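Local coordinates for esterase E25 (Uncultured bacterium, PDB 4Q05), which probably hydrolyses carboxylic esters as a dimeric member of the bacterial hormone-sensitive lipase family, in its GTSAG motif subfamily, at residues A46-I58 with G329-E343. Residues are numbered along the deposited sequence; the frame is centred on the assembly and turned at random.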
loop_
_atom_site.group_PDB
_atom_site.type_symbol
_atom_site.label_atom_id
_atom_site.label_comp_id
_atom_site.label_asym_id
_atom_site.label_seq_id
_atom_site.Cartn_x
_atom_site.Cartn_y
_atom_site.Cartn_z
ATOM N N ALA A 46 -17.602 -9.054 2.862
ATOM C CA ALA A 46 -16.363 -9.807 2.853
ATOM C C ALA A 46 -15.711 -9.603 1.483
ATOM O O ALA A 46 -16.398 -9.435 0.487
ATOM C CB ALA A 46 -16.633 -11.277 3.131
ATOM N N PRO A 47 -14.376 -9.586 1.431
ATOM C CA PRO A 47 -13.733 -9.219 0.163
ATOM C C PRO A 47 -13.487 -10.411 -0.758
ATOM O O PRO A 47 -12.587 -11.205 -0.506
ATOM C CB PRO A 47 -12.403 -8.615 0.621
ATOM C CG PRO A 47 -12.091 -9.346 1.889
ATOM C CD PRO A 47 -13.416 -9.690 2.544
ATOM N N SER A 48 -14.269 -10.528 -1.823
ATOM C CA SER A 48 -14.068 -11.601 -2.787
ATOM C C SER A 48 -12.728 -11.478 -3.472
ATOM O O SER A 48 -12.276 -12.407 -4.126
ATOM C CB SER A 48 -15.167 -11.586 -3.847
ATOM O OG SER A 48 -16.423 -11.729 -3.226
ATOM N N GLY A 49 -12.089 -10.320 -3.326
ATOM C CA GLY A 49 -10.775 -10.131 -3.909
ATOM C C GLY A 49 -9.679 -10.812 -3.115
ATOM O O GLY A 49 -8.591 -11.058 -3.633
ATOM N N ALA A 50 -9.964 -11.115 -1.854
ATOM C CA ALA A 50 -9.028 -11.835 -1.010
ATOM C C ALA A 50 -9.043 -13.330 -1.353
ATOM O O ALA A 50 -9.898 -13.793 -2.106
ATOM C CB ALA A 50 -9.381 -11.615 0.455
ATOM N N SER A 51 -8.086 -14.078 -0.816
ATOM C CA SER A 51 -8.091 -15.533 -0.950
ATOM C C SER A 51 -9.358 -16.106 -0.328
ATOM O O SER A 51 -9.984 -15.476 0.525
ATOM C CB SER A 51 -6.889 -16.138 -0.227
ATOM O OG SER A 51 -7.028 -15.959 1.180
ATOM N N ASP A 52 -9.732 -17.311 -0.734
ATOM C CA ASP A 52 -10.842 -17.992 -0.078
ATOM C C ASP A 52 -10.617 -18.108 1.421
ATOM O O ASP A 52 -11.524 -17.871 2.205
ATOM C CB ASP A 52 -11.076 -19.369 -0.699
ATOM C CG ASP A 52 -11.550 -19.274 -2.133
ATOM O OD1 ASP A 52 -11.977 -18.165 -2.536
ATOM O OD2 ASP A 52 -11.496 -20.290 -2.856
ATOM N N VAL A 53 -9.401 -18.457 1.822
ATOM C CA VAL A 53 -9.090 -18.584 3.244
ATOM C C VAL A 53 -9.386 -17.278 3.994
ATOM O O VAL A 53 -10.033 -17.283 5.042
ATOM C CB VAL A 53 -7.611 -18.991 3.465
ATOM C CG1 VAL A 53 -7.274 -19.034 4.950
ATOM C CG2 VAL A 53 -7.319 -20.338 2.808
ATOM N N LEU A 54 -8.904 -16.155 3.470
ATOM C CA LEU A 54 -9.088 -14.877 4.164
ATOM C C LEU A 54 -10.546 -14.431 4.075
ATOM O O LEU A 54 -11.138 -13.952 5.057
ATOM C CB LEU A 54 -8.162 -13.804 3.584
ATOM C CG LEU A 54 -8.289 -12.442 4.257
ATOM C CD1 LEU A 54 -8.007 -12.582 5.744
ATOM C CD2 LEU A 54 -7.341 -11.420 3.611
ATOM N N TYR A 55 -11.133 -14.609 2.897
ATOM C CA TYR A 55 -12.549 -14.328 2.719
ATOM C C TYR A 55 -13.387 -15.070 3.769
ATOM O O TYR A 55 -14.297 -14.501 4.385
ATOM C CB TYR A 55 -12.989 -14.736 1.328
ATOM C CG TYR A 55 -14.449 -14.452 1.054
ATOM C CD1 TYR A 55 -15.432 -15.376 1.394
ATOM C CD2 TYR A 55 -14.846 -13.261 0.453
ATOM C CE1 TYR A 55 -16.776 -15.126 1.142
ATOM C CE2 TYR A 55 -16.193 -13.003 0.192
ATOM C CZ TYR A 55 -17.150 -13.941 0.545
ATOM O OH TYR A 55 -18.482 -13.700 0.299
ATOM N N ASN A 56 -13.082 -16.343 3.985
ATOM C CA ASN A 56 -13.852 -17.116 4.963
ATOM C C ASN A 56 -13.608 -16.643 6.397
ATOM O O ASN A 56 -14.541 -16.527 7.188
ATOM C CB ASN A 56 -13.589 -18.617 4.799
ATOM C CG ASN A 56 -14.218 -19.173 3.528
ATOM O OD1 ASN A 56 -15.245 -18.671 3.067
ATOM N ND2 ASN A 56 -13.597 -20.201 2.947
ATOM N N ILE A 57 -12.354 -16.347 6.725
ATOM C CA ILE A 57 -12.049 -15.786 8.031
ATOM C C ILE A 57 -12.864 -14.522 8.268
ATOM O O ILE A 57 -13.526 -14.369 9.294
ATOM C CB ILE A 57 -10.561 -15.454 8.172
ATOM C CG1 ILE A 57 -9.743 -16.740 8.310
ATOM C CG2 ILE A 57 -10.330 -14.548 9.376
ATOM C CD1 ILE A 57 -8.250 -16.498 8.399
ATOM N N ILE A 58 -12.818 -13.611 7.308
ATOM C CA ILE A 58 -13.508 -12.338 7.456
ATOM C C ILE A 58 -15.012 -12.544 7.508
ATOM O O ILE A 58 -15.716 -11.914 8.306
ATOM C CB ILE A 58 -13.162 -11.396 6.291
ATOM C CG1 ILE A 58 -11.717 -10.898 6.446
ATOM C CG2 ILE A 58 -14.148 -10.245 6.237
ATOM C CD1 ILE A 58 -11.166 -10.146 5.248
ATOM N N GLY A 329 -8.249 -6.962 2.358
ATOM C CA GLY A 329 -8.969 -7.640 3.426
ATOM C C GLY A 329 -8.231 -7.728 4.754
ATOM O O GLY A 329 -8.832 -7.967 5.804
ATOM N N ILE A 330 -6.922 -7.504 4.726
ATOM C CA ILE A 330 -6.118 -7.731 5.920
ATOM C C ILE A 330 -6.132 -6.578 6.918
ATOM O O ILE A 330 -5.887 -5.413 6.554
ATOM C CB ILE A 330 -4.684 -8.141 5.542
ATOM C CG1 ILE A 330 -4.654 -9.654 5.275
ATOM C CG2 ILE A 330 -3.679 -7.738 6.627
ATOM C CD1 ILE A 330 -3.256 -10.263 5.265
ATOM N N ALA A 331 -6.437 -6.914 8.173
ATOM C CA ALA A 331 -6.403 -5.957 9.269
ATOM C C ALA A 331 -5.103 -6.123 10.045
ATOM O O ALA A 331 -4.280 -6.964 9.704
ATOM C CB ALA A 331 -7.597 -6.161 10.198
ATOM N N HIS A 332 -4.942 -5.332 11.106
ATOM C CA HIS A 332 -3.729 -5.333 11.924
ATOM C C HIS A 332 -3.283 -6.738 12.313
ATOM O O HIS A 332 -3.960 -7.397 13.080
ATOM C CB HIS A 332 -3.999 -4.546 13.199
ATOM C CG HIS A 332 -2.850 -4.506 14.152
ATOM N ND1 HIS A 332 -1.730 -3.726 13.940
ATOM C CD2 HIS A 332 -2.664 -5.121 15.345
ATOM C CE1 HIS A 332 -0.905 -3.867 14.963
ATOM N NE2 HIS A 332 -1.447 -4.709 15.827
ATOM N N GLY A 333 -2.142 -7.178 11.792
ATOM C CA GLY A 333 -1.585 -8.472 12.147
ATOM C C GLY A 333 -2.171 -9.686 11.444
ATOM O O GLY A 333 -1.716 -10.797 11.688
ATOM N N ASP A 334 -3.159 -9.488 10.566
ATOM C CA ASP A 334 -3.856 -10.611 9.944
ATOM C C ASP A 334 -2.985 -11.394 8.977
ATOM O O ASP A 334 -3.395 -12.451 8.497
ATOM C CB ASP A 334 -5.116 -10.145 9.204
ATOM C CG ASP A 334 -6.305 -9.994 10.114
ATOM O OD1 ASP A 334 -6.248 -10.510 11.251
ATOM O OD2 ASP A 334 -7.304 -9.366 9.682
ATOM N N TYR A 335 -1.803 -10.866 8.667
ATOM C CA TYR A 335 -0.904 -11.516 7.716
ATOM C C TYR A 335 -0.176 -12.670 8.384
ATOM O O TYR A 335 0.529 -13.426 7.726
ATOM C CB TYR A 335 0.123 -10.514 7.180
ATOM C CG TYR A 335 0.886 -9.823 8.281
ATOM C CD1 TYR A 335 1.955 -10.452 8.910
ATOM C CD2 TYR A 335 0.527 -8.552 8.711
ATOM C CE1 TYR A 335 2.650 -9.834 9.933
ATOM C CE2 TYR A 335 1.220 -7.925 9.728
ATOM C CZ TYR A 335 2.273 -8.567 10.338
ATOM O OH TYR A 335 2.960 -7.943 11.353
ATOM N N ALA A 336 -0.334 -12.792 9.698
ATOM C CA ALA A 336 0.391 -13.804 10.462
ATOM C C ALA A 336 -0.525 -14.507 11.447
ATOM O O ALA A 336 -0.123 -14.813 12.565
ATOM C CB ALA A 336 1.558 -13.175 11.195
ATOM N N VAL A 337 -1.758 -14.760 11.028
ATOM C CA VAL A 337 -2.758 -15.357 11.905
ATOM C C VAL A 337 -3.174 -16.741 11.400
ATOM O O VAL A 337 -3.498 -17.630 12.181
ATOM C CB VAL A 337 -3.990 -14.440 12.041
ATOM C CG1 VAL A 337 -5.220 -15.234 12.415
ATOM C CG2 VAL A 337 -3.715 -13.339 13.070
ATOM N N ASP A 338 -3.148 -16.930 10.088
ATOM C CA ASP A 338 -3.469 -18.234 9.517
ATOM C C ASP A 338 -2.433 -18.616 8.479
ATOM O O ASP A 338 -2.353 -17.997 7.413
ATOM C CB ASP A 338 -4.863 -18.210 8.897
ATOM C CG ASP A 338 -5.324 -19.587 8.434
ATOM O OD1 ASP A 338 -4.499 -20.376 7.910
ATOM O OD2 ASP A 338 -6.522 -19.869 8.597
ATOM N N LEU A 339 -1.647 -19.637 8.785
ATOM C CA LEU A 339 -0.522 -19.998 7.938
ATOM C C LEU A 339 -0.977 -20.551 6.588
ATOM O O LEU A 339 -0.176 -20.664 5.660
ATOM C CB LEU A 339 0.381 -21.018 8.635
ATOM C CG LEU A 339 1.101 -20.630 9.941
ATOM C CD1 LEU A 339 2.573 -20.355 9.690
ATOM C CD2 LEU A 339 0.440 -19.455 10.658
ATOM N N THR A 340 -2.252 -20.910 6.474
ATOM C CA THR A 340 -2.757 -21.418 5.192
ATOM C C THR A 340 -3.241 -20.318 4.238
ATOM O O THR A 340 -3.570 -20.600 3.095
ATOM C CB THR A 340 -3.925 -22.393 5.369
ATOM O OG1 THR A 340 -5.081 -21.669 5.810
ATOM C CG2 THR A 340 -3.578 -23.518 6.381
ATOM N N ALA A 341 -3.333 -19.077 4.703
ATOM C CA ALA A 341 -3.801 -18.010 3.824
ATOM C C ALA A 341 -2.799 -17.803 2.691
ATOM O O ALA A 341 -1.601 -17.664 2.934
ATOM C CB ALA A 341 -4.001 -16.717 4.601
ATOM N N PRO A 342 -3.276 -17.809 1.444
ATOM C CA PRO A 342 -2.317 -17.452 0.392
ATOM C C PRO A 342 -1.607 -16.127 0.665
ATOM O O PRO A 342 -0.453 -16.008 0.290
ATOM C CB PRO A 342 -3.192 -17.378 -0.862
ATOM C CG PRO A 342 -4.232 -18.481 -0.609
ATOM C CD PRO A 342 -4.514 -18.408 0.897
ATOM N N GLU A 343 -2.274 -15.165 1.300
ATOM C CA GLU A 343 -1.654 -13.868 1.591
ATOM C C GLU A 343 -0.421 -14.046 2.463
ATOM O O GLU A 343 0.624 -13.455 2.231
ATOM C CB GLU A 343 -2.644 -12.946 2.317
ATOM C CG GLU A 343 -3.761 -12.401 1.427
ATOM C CD GLU A 343 -4.942 -13.357 1.284
ATOM O OE1 GLU A 343 -4.880 -14.493 1.805
ATOM O OE2 GLU A 343 -5.948 -12.966 0.646
#
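S51, the N-cap of helix 52-59, comes up beside the start of helix 342-358, its CA 6.2 Å from that of P342; two residues on, V53 faces A341, and before the helix P47 lies against G329. E343 reaches back from its helix with the chain bent at chi2 (84°), which carries its carboxylate to S51. There OE2 takes the backbone N of S51 in an almost straight bond (2.8 Å, 175°), while OE1 accepts from S51 OG through its syn lone pair at 2.7 Å. That same OG caps its own helix by accepting from L54 N, so donor and acceptor roles fix its rotation. With an alanine in place of E343, the S51 amide would probably lose its acceptor and the capping hydroxyl be freer to turn. The contact ties the N-terminal region to the loop running from the last strand of the alpha/beta hydrolase sheet, 322-327, into the C-terminal helix. L54 CD2 packs on I330 CG1 (3.6 Å), the two side chains crossing at about a right angle. V53 sets CG1 against A341 and T340 OG1, and CG2 against P342 CD. G329 sits where a CB would collide with P47 CG, with I58 CD1 against its carbonyl O.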